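Local coordinates for ESAT-6-like protein EsxO (Mycobacterium tuberculosis, PDB 3OGI), which is a secreted ESAT-6-like member of the WXG100 family that probably works as one half of a helical heterodimer with a partner protein, at residues A21-I31 with L57-A68. Residues are numbered along the deposited sequence; the frame is centred on the assembly and turned at random.
Sequences AGLLEAEHQAI and LGRNFQVIYEQA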
loop_
_atom_site.group_PDB
_atom_site.type_symbol
_atom_site.label_atom_id
_atom_site.label_comp_id
_atom_site.label_asym_id
_atom_site.label_seq_id
_atom_site.Cartn_x
_atom_site.Cartn_y
_atom_site.Cartn_z
ATOM N N ALA A 21 -2.739 10.098 -10.889
ATOM C CA ALA A 21 -3.743 9.041 -10.730
ATOM C C ALA A 21 -3.456 7.839 -11.629
ATOM O O ALA A 21 -3.715 6.692 -11.246
ATOM C CB ALA A 21 -5.145 9.580 -11.023
ATOM N N GLY A 22 -2.945 8.099 -12.829
ATOM C CA GLY A 22 -2.553 7.014 -13.702
ATOM C C GLY A 22 -1.384 6.295 -13.067
ATOM O O GLY A 22 -1.328 5.070 -13.041
ATOM N N LEU A 23 -0.442 7.050 -12.520
ATOM C CA LEU A 23 0.681 6.391 -11.887
ATOM C C LEU A 23 0.239 5.623 -10.637
ATOM O O LEU A 23 0.734 4.521 -10.378
ATOM C CB LEU A 23 1.849 7.352 -11.638
ATOM C CG LEU A 23 2.393 7.849 -12.995
ATOM C CD1 LEU A 23 3.576 8.798 -12.876
ATOM C CD2 LEU A 23 2.776 6.671 -13.864
ATOM N N LEU A 24 -0.730 6.163 -9.897
ATOM C CA LEU A 24 -1.199 5.487 -8.690
ATOM C C LEU A 24 -1.756 4.121 -9.041
ATOM O O LEU A 24 -1.470 3.135 -8.368
ATOM C CB LEU A 24 -2.243 6.308 -7.924
ATOM C CG LEU A 24 -2.653 5.735 -6.551
ATOM C CD1 LEU A 24 -1.443 5.574 -5.651
ATOM C CD2 LEU A 24 -3.694 6.596 -5.867
ATOM N N GLU A 25 -2.528 4.057 -10.117
ATOM C CA GLU A 25 -3.130 2.798 -10.538
ATOM C C GLU A 25 -2.092 1.757 -11.029
ATOM O O GLU A 25 -2.280 0.534 -10.844
ATOM C CB GLU A 25 -4.216 3.059 -11.590
ATOM C CG GLU A 25 -5.044 1.832 -11.974
ATOM C CD GLU A 25 -5.684 1.111 -10.781
ATOM O OE1 GLU A 25 -5.810 1.712 -9.686
ATOM O OE2 GLU A 25 -6.071 -0.067 -10.958
ATOM N N ALA A 26 -1.008 2.222 -11.654
ATOM C CA ALA A 26 0.076 1.294 -11.982
ATOM C C ALA A 26 0.613 0.709 -10.678
ATOM O O ALA A 26 0.878 -0.488 -10.568
ATOM C CB ALA A 26 1.200 1.979 -12.782
ATOM N N GLU A 27 0.742 1.557 -9.673
ATOM C CA GLU A 27 1.254 1.073 -8.402
ATOM C C GLU A 27 0.308 0.048 -7.747
ATOM O O GLU A 27 0.742 -0.951 -7.191
ATOM C CB GLU A 27 1.552 2.235 -7.448
ATOM C CG GLU A 27 1.911 1.741 -6.048
ATOM C CD GLU A 27 3.102 0.784 -6.033
ATOM O OE1 GLU A 27 3.744 0.591 -7.085
ATOM O OE2 GLU A 27 3.394 0.215 -4.962
ATOM N N HIS A 28 -0.985 0.322 -7.820
ATOM C CA HIS A 28 -2.014 -0.592 -7.360
ATOM C C HIS A 28 -1.885 -1.940 -8.073
ATOM O O HIS A 28 -1.966 -3.008 -7.457
ATOM C CB HIS A 28 -3.372 0.040 -7.652
ATOM C CG HIS A 28 -4.534 -0.877 -7.463
ATOM N ND1 HIS A 28 -5.696 -0.754 -8.195
ATOM C CD2 HIS A 28 -4.728 -1.917 -6.617
ATOM C CE1 HIS A 28 -6.548 -1.694 -7.823
ATOM N NE2 HIS A 28 -5.986 -2.411 -6.866
ATOM N N GLN A 29 -1.680 -1.890 -9.379
ATOM C CA GLN A 29 -1.540 -3.118 -10.140
ATOM C C GLN A 29 -0.255 -3.827 -9.741
ATOM O O GLN A 29 -0.226 -5.044 -9.618
ATOM C CB GLN A 29 -1.587 -2.832 -11.635
ATOM C CG GLN A 29 -2.940 -2.326 -12.087
ATOM C CD GLN A 29 -2.888 -1.568 -13.426
ATOM O OE1 GLN A 29 -1.815 -1.387 -14.039
ATOM N NE2 GLN A 29 -4.054 -1.123 -13.879
ATOM N N ALA A 30 0.798 -3.054 -9.512
ATOM C CA ALA A 30 2.047 -3.622 -9.020
ATOM C C ALA A 30 1.805 -4.362 -7.692
ATOM O O ALA A 30 2.291 -5.479 -7.477
ATOM C CB ALA A 30 3.109 -2.533 -8.854
ATOM N N ILE A 31 1.043 -3.745 -6.806
ATOM C CA ILE A 31 0.729 -4.383 -5.530
ATOM C C ILE A 31 -0.044 -5.693 -5.706
ATOM O O ILE A 31 0.291 -6.702 -5.102
ATOM C CB ILE A 31 0.005 -3.418 -4.581
ATOM C CG1 ILE A 31 0.994 -2.342 -4.094
ATOM C CG2 ILE A 31 -0.615 -4.193 -3.399
ATOM C CD1 ILE A 31 0.334 -1.118 -3.504
ATOM N N LEU A 57 -8.416 -3.217 -0.815
ATOM C CA LEU A 57 -7.363 -2.502 -1.492
ATOM C C LEU A 57 -7.985 -1.773 -2.682
ATOM O O LEU A 57 -7.883 -0.548 -2.808
ATOM C CB LEU A 57 -6.319 -3.502 -1.975
ATOM C CG LEU A 57 -4.999 -2.890 -2.393
ATOM C CD1 LEU A 57 -4.345 -2.283 -1.182
ATOM C CD2 LEU A 57 -4.108 -3.952 -3.019
ATOM N N GLY A 58 -8.659 -2.542 -3.534
ATOM C CA GLY A 58 -9.321 -2.000 -4.703
ATOM C C GLY A 58 -10.186 -0.796 -4.398
ATOM O O GLY A 58 -10.052 0.235 -5.044
ATOM N N ARG A 59 -11.063 -0.927 -3.406
ATOM C CA ARG A 59 -12.026 0.122 -3.072
ATOM C C ARG A 59 -11.335 1.444 -2.861
ATOM O O ARG A 59 -11.769 2.468 -3.399
ATOM C CB ARG A 59 -12.811 -0.218 -1.803
ATOM C CG ARG A 59 -13.801 -1.354 -1.945
ATOM C CD ARG A 59 -14.550 -1.596 -0.632
ATOM N NE ARG A 59 -15.229 -2.893 -0.617
ATOM C CZ ARG A 59 -16.473 -3.098 -1.044
ATOM N NH1 ARG A 59 -17.188 -2.087 -1.524
ATOM N NH2 ARG A 59 -17.006 -4.316 -0.989
ATOM N N ASN A 60 -10.262 1.419 -2.072
ATOM C CA ASN A 60 -9.567 2.648 -1.706
ATOM C C ASN A 60 -8.870 3.314 -2.882
ATOM O O ASN A 60 -8.959 4.525 -3.060
ATOM C CB ASN A 60 -8.596 2.398 -0.563
ATOM C CG ASN A 60 -9.311 2.069 0.725
ATOM O OD1 ASN A 60 -9.809 2.957 1.416
ATOM N ND2 ASN A 60 -9.382 0.788 1.049
ATOM N N PHE A 61 -8.187 2.521 -3.693
ATOM C CA PHE A 61 -7.620 3.066 -4.908
ATOM C C PHE A 61 -8.738 3.618 -5.767
ATOM O O PHE A 61 -8.631 4.724 -6.267
ATOM C CB PHE A 61 -6.830 2.022 -5.673
ATOM C CG PHE A 61 -5.430 1.832 -5.162
ATOM C CD1 PHE A 61 -4.419 2.712 -5.529
ATOM C CD2 PHE A 61 -5.121 0.767 -4.324
ATOM C CE1 PHE A 61 -3.136 2.539 -5.077
ATOM C CE2 PHE A 61 -3.839 0.585 -3.870
ATOM C CZ PHE A 61 -2.838 1.479 -4.248
ATOM N N GLN A 62 -9.824 2.867 -5.921
ATOM C CA GLN A 62 -10.920 3.351 -6.752
ATOM C C GLN A 62 -11.438 4.703 -6.254
ATOM O O GLN A 62 -11.713 5.603 -7.054
ATOM C CB GLN A 62 -12.045 2.322 -6.872
ATOM C CG GLN A 62 -13.057 2.639 -7.973
ATOM C CD GLN A 62 -12.391 3.089 -9.283
ATOM O OE1 GLN A 62 -12.844 4.042 -9.929
ATOM N NE2 GLN A 62 -11.318 2.399 -9.680
ATOM N N VAL A 63 -11.539 4.863 -4.938
ATOM C CA VAL A 63 -11.955 6.145 -4.390
ATOM C C VAL A 63 -10.984 7.248 -4.791
ATOM O O VAL A 63 -11.392 8.351 -5.144
ATOM C CB VAL A 63 -12.048 6.123 -2.865
ATOM C CG1 VAL A 63 -12.065 7.552 -2.318
ATOM C CG2 VAL A 63 -13.270 5.372 -2.425
ATOM N N ILE A 64 -9.692 6.962 -4.729
ATOM C CA ILE A 64 -8.723 7.991 -5.075
ATOM C C ILE A 64 -8.869 8.319 -6.550
ATOM O O ILE A 64 -8.966 9.480 -6.919
ATOM C CB ILE A 64 -7.274 7.567 -4.755
ATOM C CG1 ILE A 64 -7.083 7.413 -3.239
ATOM C CG2 ILE A 64 -6.288 8.572 -5.343
ATOM C CD1 ILE A 64 -5.729 6.792 -2.828
ATOM N N TYR A 65 -8.911 7.279 -7.380
ATOM C CA TYR A 65 -9.021 7.430 -8.824
ATOM C C TYR A 65 -10.260 8.235 -9.181
ATOM O O TYR A 65 -10.199 9.128 -10.022
ATOM C CB TYR A 65 -9.047 6.059 -9.530
ATOM C CG TYR A 65 -8.694 6.123 -11.012
ATOM C CD1 TYR A 65 -9.688 6.163 -11.989
ATOM C CD2 TYR A 65 -7.361 6.158 -11.433
ATOM C CE1 TYR A 65 -9.365 6.233 -13.349
ATOM C CE2 TYR A 65 -7.029 6.227 -12.789
ATOM C CZ TYR A 65 -8.033 6.267 -13.743
ATOM O OH TYR A 65 -7.706 6.336 -15.086
ATOM N N GLU A 66 -11.382 7.924 -8.537
ATOM C CA GLU A 66 -12.639 8.622 -8.810
ATOM C C GLU A 66 -12.476 10.125 -8.648
ATOM O O GLU A 66 -12.768 10.889 -9.567
ATOM C CB GLU A 66 -13.779 8.117 -7.904
ATOM C CG GLU A 66 -14.525 6.880 -8.425
ATOM C CD GLU A 66 -15.451 6.235 -7.380
ATOM O OE1 GLU A 66 -15.631 6.809 -6.278
ATOM O OE2 GLU A 66 -15.996 5.144 -7.660
ATOM N N GLN A 67 -11.993 10.542 -7.482
ATOM C CA GLN A 67 -11.929 11.959 -7.135
ATOM C C GLN A 67 -10.949 12.769 -7.981
ATOM O O GLN A 67 -10.857 13.986 -7.842
ATOM C CB GLN A 67 -11.581 12.116 -5.658
ATOM C CG GLN A 67 -12.554 11.421 -4.721
ATOM C CD GLN A 67 -13.919 12.090 -4.684
ATOM O OE1 GLN A 67 -14.354 12.702 -5.663
ATOM N NE2 GLN A 67 -14.600 11.981 -3.546
ATOM N N ALA A 68 -10.218 12.092 -8.856
ATOM C CA ALA A 68 -9.202 12.760 -9.658
ATOM C C ALA A 68 -9.420 12.530 -11.151
ATOM O O ALA A 68 -8.815 13.201 -11.991
ATOM C CB ALA A 68 -7.819 12.297 -9.241
#
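H28 and F61 form the centre of the interface between helices 14-37 and 51-66, which run antiparallel as the helical hairpin of the WXG100 fold; the local axes come within 9.9 Å at 169°. Their rings make an offset stack, with centroids 4.4 Å apart and planes only 12° from parallel. The overlap extends beyond the rings themselves: CB of H28 lies over the middle of the F61 face, 3.5 Å from the ring centroid, while CB of F61 sits over the H28 face nearer its rim. CG of H28 is anti to the backbone N (chi1 170°), which carries the imidazole across the F61 side chain at a slant.

F61 is a knob in a hole made by L24, E25, H28 and I31. L24 borders the edge of the phenyl ring, its CD1 3.5 Å from F61 CE1, and its CD2 rests on I64 CG2, the two side chains crossing at about a right angle. Toward the hairpin's closed end, I31 CG2 meets L57 CD2 at 3.5 Å, and the same L57 methyl approaches the imidazole edge. At the far end A21 packs its methyl against A68 CB, while its carbonyl O faces the edge of the Y65 ring, 3.7 Å from CE2.

The side-chain hydrogen bonding at the stack stays within helix 14-37. H28 ND1 donates to E25 OE1 (2.9 Å); OE1 lies close to the imidazole plane, and ND1 comes to it from the syn side, tilted out of the carboxylate plane. A weaker bond reaches OE2.

L24, I31, F61 and I64 also pack on the chain of another protein, joining this hairpin to its partner. No hydrogen bond links the two segments: apolar and aromatic packing joins them, while the E25 carboxylate restrains the rotation of the stacked imidazole and may favour its protonated form.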